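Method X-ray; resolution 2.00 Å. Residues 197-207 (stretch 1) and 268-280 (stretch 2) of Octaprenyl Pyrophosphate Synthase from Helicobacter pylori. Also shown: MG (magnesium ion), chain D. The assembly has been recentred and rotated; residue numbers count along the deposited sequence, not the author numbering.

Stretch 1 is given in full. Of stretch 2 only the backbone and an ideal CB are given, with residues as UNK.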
# COMPACT_ATOMS: atom_id res chain seq x y z
N GLN B 197 14.14 14.97 10.92
CA GLN B 197 13.54 14.01 11.83
C GLN B 197 14.09 14.12 13.25
O GLN B 197 13.38 13.82 14.22
CB GLN B 197 13.71 12.58 11.32
CG GLN B 197 12.89 11.55 12.10
CD GLN B 197 11.41 11.90 12.12
OE1 GLN B 197 10.77 12.05 11.07
NE2 GLN B 197 10.84 12.02 13.32
N ILE B 198 15.35 14.52 13.39
CA ILE B 198 15.92 14.68 14.72
C ILE B 198 15.21 15.84 15.42
O ILE B 198 14.82 15.73 16.58
CB ILE B 198 17.45 14.94 14.64
CG1 ILE B 198 18.17 13.68 14.15
CG2 ILE B 198 18.00 15.32 16.02
CD1 ILE B 198 19.63 13.91 13.80
N ILE B 199 15.01 16.94 14.69
CA ILE B 199 14.33 18.11 15.23
C ILE B 199 12.87 17.76 15.54
O ILE B 199 12.28 18.26 16.50
CB ILE B 199 14.37 19.31 14.25
CG1 ILE B 199 15.80 19.81 14.09
CG2 ILE B 199 13.44 20.42 14.73
CD1 ILE B 199 16.46 20.24 15.39
N ASP B 200 12.29 16.90 14.71
CA ASP B 200 10.91 16.50 14.94
C ASP B 200 10.83 15.70 16.24
O ASP B 200 9.92 15.90 17.04
CB ASP B 200 10.39 15.66 13.79
CG ASP B 200 8.96 15.23 14.01
OD1 ASP B 200 8.06 16.09 13.90
OD2 ASP B 200 8.76 14.04 14.32
N ASP B 201 11.78 14.80 16.44
CA ASP B 201 11.80 14.00 17.66
C ASP B 201 12.06 14.93 18.85
O ASP B 201 11.54 14.72 19.95
CB ASP B 201 12.89 12.93 17.60
CG ASP B 201 12.56 11.80 16.64
OD1 ASP B 201 11.43 11.79 16.10
OD2 ASP B 201 13.42 10.91 16.43
N LEU B 202 12.86 15.96 18.62
CA LEU B 202 13.18 16.91 19.67
C LEU B 202 11.92 17.69 20.07
O LEU B 202 11.63 17.85 21.26
CB LEU B 202 14.28 17.86 19.19
CG LEU B 202 14.85 18.85 20.21
CD1 LEU B 202 15.34 18.10 21.44
CD2 LEU B 202 15.99 19.64 19.57
N LEU B 203 11.17 18.16 19.08
CA LEU B 203 9.95 18.92 19.32
C LEU B 203 8.85 18.13 20.03
O LEU B 203 7.85 18.70 20.47
CB LEU B 203 9.42 19.49 18.00
CG LEU B 203 10.29 20.62 17.44
CD1 LEU B 203 9.77 21.06 16.08
CD2 LEU B 203 10.30 21.79 18.43
N ASP B 204 9.03 16.81 20.14
CA ASP B 204 8.04 16.00 20.83
C ASP B 204 8.22 16.13 22.33
O ASP B 204 7.28 15.95 23.10
CB ASP B 204 8.20 14.52 20.47
CG ASP B 204 7.17 13.63 21.17
OD1 ASP B 204 5.96 13.79 20.91
OD2 ASP B 204 7.56 12.78 21.99
N ILE B 205 9.44 16.46 22.74
CA ILE B 205 9.72 16.56 24.17
C ILE B 205 10.20 17.90 24.68
O ILE B 205 10.58 18.01 25.85
CB ILE B 205 10.72 15.46 24.59
CG1 ILE B 205 11.97 15.49 23.70
CG2 ILE B 205 10.05 14.10 24.50
CD1 ILE B 205 12.98 16.56 24.07
N THR B 206 10.20 18.91 23.84
CA THR B 206 10.64 20.21 24.30
C THR B 206 9.91 21.32 23.59
O THR B 206 9.56 21.22 22.41
CB THR B 206 12.17 20.38 24.15
OG1 THR B 206 12.60 21.43 25.02
CG2 THR B 206 12.54 20.72 22.71
N GLN B 207 9.68 22.39 24.33
CA GLN B 207 8.95 23.52 23.81
C GLN B 207 9.51 24.25 22.61
O GLN B 207 10.70 24.46 22.44
CB GLN B 207 8.68 24.54 24.91
CG GLN B 207 7.33 24.31 25.57
CD GLN B 207 6.19 25.05 24.89
OE1 GLN B 207 6.30 25.49 23.74
NE2 GLN B 207 5.07 25.18 25.60
N UNK B 268 20.55 17.27 27.60
CA UNK B 268 20.16 16.47 26.44
C UNK B 268 19.58 17.29 25.30
O UNK B 268 19.78 16.97 24.13
CB UNK B 268 19.14 15.41 26.87
N UNK B 269 18.87 18.37 25.63
CA UNK B 269 18.27 19.18 24.58
C UNK B 269 19.34 19.77 23.66
O UNK B 269 19.24 19.68 22.44
CB UNK B 269 17.42 20.30 25.19
N UNK B 270 20.37 20.38 24.25
CA UNK B 270 21.43 20.96 23.44
C UNK B 270 22.22 19.86 22.72
O UNK B 270 22.63 20.04 21.58
CB UNK B 270 22.36 21.81 24.31
N UNK B 271 22.42 18.73 23.38
CA UNK B 271 23.17 17.64 22.77
C UNK B 271 22.43 17.10 21.54
O UNK B 271 23.05 16.80 20.52
CB UNK B 271 23.40 16.52 23.79
N UNK B 272 21.11 17.01 21.64
CA UNK B 272 20.28 16.53 20.54
C UNK B 272 20.32 17.54 19.40
O UNK B 272 20.49 17.18 18.22
CB UNK B 272 18.84 16.29 21.00
N UNK B 273 20.17 18.81 19.75
CA UNK B 273 20.18 19.88 18.76
C UNK B 273 21.48 19.90 17.96
O UNK B 273 21.46 20.07 16.74
CB UNK B 273 19.97 21.23 19.45
N UNK B 274 22.60 19.74 18.65
CA UNK B 274 23.90 19.74 17.98
C UNK B 274 24.04 18.58 17.00
O UNK B 274 24.69 18.71 15.96
CB UNK B 274 25.02 19.68 19.02
N UNK B 275 23.44 17.44 17.32
CA UNK B 275 23.52 16.29 16.42
C UNK B 275 22.83 16.66 15.10
O UNK B 275 23.32 16.32 14.03
CB UNK B 275 22.88 15.05 17.05
N UNK B 276 21.71 17.37 15.20
CA UNK B 276 20.96 17.80 14.03
C UNK B 276 21.72 18.86 13.24
O UNK B 276 21.69 18.86 12.01
CB UNK B 276 19.59 18.34 14.45
N UNK B 277 22.38 19.77 13.95
CA UNK B 277 23.14 20.84 13.30
C UNK B 277 24.25 20.28 12.41
O UNK B 277 24.61 20.89 11.40
CB UNK B 277 23.74 21.78 14.35
N UNK B 278 24.80 19.13 12.78
CA UNK B 278 25.84 18.51 11.97
C UNK B 278 25.25 18.22 10.60
O UNK B 278 25.84 18.55 9.57
CB UNK B 278 26.38 17.24 12.62
N UNK B 279 24.07 17.61 10.59
CA UNK B 279 23.41 17.29 9.33
C UNK B 279 23.00 18.55 8.58
O UNK B 279 23.10 18.60 7.35
CB UNK B 279 22.18 16.41 9.58
N UNK B 280 22.54 19.56 9.30
CA UNK B 280 22.13 20.80 8.67
C UNK B 280 23.32 21.43 7.95
O UNK B 280 23.19 21.94 6.84
CB UNK B 280 21.55 21.77 9.70
MG MG D . 7.25 13.31 15.80

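Most of stretch 1 and all of stretch 2 are helical, with axes nearly antiparallel, at 160°, and approaching to 9.2 Å. Stretch 1 presents Ile198, Ile199 and Leu202, followed by Ile205 and Thr206. Its acidic side chains, including Asp200, which binds the magnesium ion, lie beyond the contact, so stretch 2 is offered almost entirely hydrocarbon.

At position 268 the CA-to-CB bond points sideways and the ideal CB has nothing of stretch 1 within 5.5 Å. Many residues would fit; it is Ile268, whose end leads away.

Position 269 also points sideways, but its ideal CB lies 4.8 Å from Leu202 CD1 and 5.0 Å from Thr206 OG1. The space between favours a medium to large apolar chain such as leucine, isoleucine or methionine; a polar group could look to the threonine hydroxyl. The residue is Ile269. With chi1 and chi2 both m, its end comes nearer to stretch 1, and CD1 packs 3.6 Å from Ile205 CD1, 3.9 Å from Thr206 CB and 4.2 Å from Leu202 CD1.

Position 270 points away and 271 is out of reach; stretch 1 sets no demand at either, and many residues, charged ones included, would do. They are Glu270 and Glu271.

Position 272 points toward stretch 1, its ideal CB 4.0 Å from Leu202 CD1 and 5.1 Å from Ile198 CG2. So close an approach favours a small or beta-branched side chain: alanine, serine, valine or threonine. Thr272 turns CG2 to the apolar surface, 3.8 Å from both Leu202 CD1 and Ile198 CG2, while OG1 donates to Ile268 O at 2.9 Å. The hydroxyl is thus satisfied within its own helix.

Position 273 points sideways, with its ideal CB 4.3 Å from Leu202 CD2 and 5.5 Å from Ile199 CD1. A medium or large aliphatic chain could cover these methyls. Leu273 does so: its CD1 lies 3.8 Å from Ile199 CD1.

Position 274 is out of reach, so stretch 1 leaves the choice open; a long polar chain is one possibility. Lys274 NZ forms a salt bridge with Glu270 OE2 one turn back, a weak contact at 3.4 Å.

Position 275 points sideways, with Ile198 CD1 4.7 Å from the ideal CB; a modest apolar or beta-branched group suffices. Thr275 places CG2 4.2 Å from Ile198 CD1, and OG1 donates to Glu271 O at 3.0 Å.

At 276 the backbones come closest in register, with CA 6.0 Å from Ile198 CA. The ideal CB is already 3.8 Å from both Ile198 CG2 and Ile199 CD1, which strongly favours a small residue. Ala276 fills the place with its methyl alone.

Position 277 points away and 278 is out of reach; the choice is wide, and they are Gln277 and Val278.

Position 279 points toward stretch 1, yet its ideal CB has nothing within 5.5 Å, so only a long or aromatic side chain would reach across. Tyr279 brings CE2 3.7 Å from Ile198 CD1, helping Thr272, Thr275 and Ala276 form the hole that receives the Ile198 knob.

Position 280 is out of reach, so many residues would do; it is Ser280, whose OG is hydrogen-bonded elsewhere in the structure.

Stretch 2 268-280: IIEETLKTAQVYS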
# COMPACT_ATOMS: atom_id res chain seq x y z
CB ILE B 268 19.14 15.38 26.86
CG1 ILE B 268 19.74 14.52 27.97
CG2 ILE B 268 18.75 14.52 25.67
CD1 ILE B 268 21.08 13.83 27.59
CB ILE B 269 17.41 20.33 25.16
CG1 ILE B 269 16.37 19.77 26.14
CG2 ILE B 269 16.74 21.11 24.03
CD1 ILE B 269 15.43 18.76 25.55
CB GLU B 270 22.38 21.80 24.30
CG GLU B 270 23.65 22.26 23.57
CD GLU B 270 23.42 23.35 22.54
OE1 GLU B 270 22.51 23.20 21.69
OE2 GLU B 270 24.15 24.36 22.57
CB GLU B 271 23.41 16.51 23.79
CG GLU B 271 24.24 15.35 23.24
CD GLU B 271 24.57 14.29 24.29
OE1 GLU B 271 23.79 14.13 25.26
OE2 GLU B 271 25.61 13.61 24.15
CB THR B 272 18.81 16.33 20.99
OG1 THR B 272 18.75 15.34 22.03
CG2 THR B 272 17.94 15.87 19.82
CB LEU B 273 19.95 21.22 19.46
CG LEU B 273 19.91 22.48 18.59
CD1 LEU B 273 18.87 22.31 17.49
CD2 LEU B 273 19.57 23.68 19.47
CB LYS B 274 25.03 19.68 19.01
CG LYS B 274 25.18 20.96 19.84
CD LYS B 274 26.39 20.87 20.76
CE LYS B 274 26.55 22.14 21.59
NZ LYS B 274 26.80 23.33 20.74
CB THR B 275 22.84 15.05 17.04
OG1 THR B 275 23.41 14.81 18.34
CG2 THR B 275 23.06 13.83 16.17
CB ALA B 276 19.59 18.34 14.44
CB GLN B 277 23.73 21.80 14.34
CG GLN B 277 22.67 22.54 15.15
CD GLN B 277 23.26 23.50 16.18
OE1 GLN B 277 24.16 23.15 16.93
NE2 GLN B 277 22.73 24.72 16.21
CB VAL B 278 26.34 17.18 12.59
CG1 VAL B 278 27.28 16.48 11.63
CG2 VAL B 278 27.05 17.45 13.91
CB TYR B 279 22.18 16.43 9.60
CG TYR B 279 22.53 15.03 10.04
CD1 TYR B 279 23.15 14.15 9.16
CD2 TYR B 279 22.26 14.60 11.33
CE1 TYR B 279 23.49 12.86 9.56
CE2 TYR B 279 22.60 13.31 11.75
CZ TYR B 279 23.22 12.44 10.85
OH TYR B 279 23.56 11.17 11.24
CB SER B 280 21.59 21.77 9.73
OG SER B 280 21.21 23.00 9.13
O HOH W 1 7.54 15.39 17.15
O HOH W 2 5.45 14.43 14.91
O HOH W 3 8.91 12.19 16.84
O HOH W 4 5.87 12.24 17.39
O HOH W 5 7.26 11.33 14.28
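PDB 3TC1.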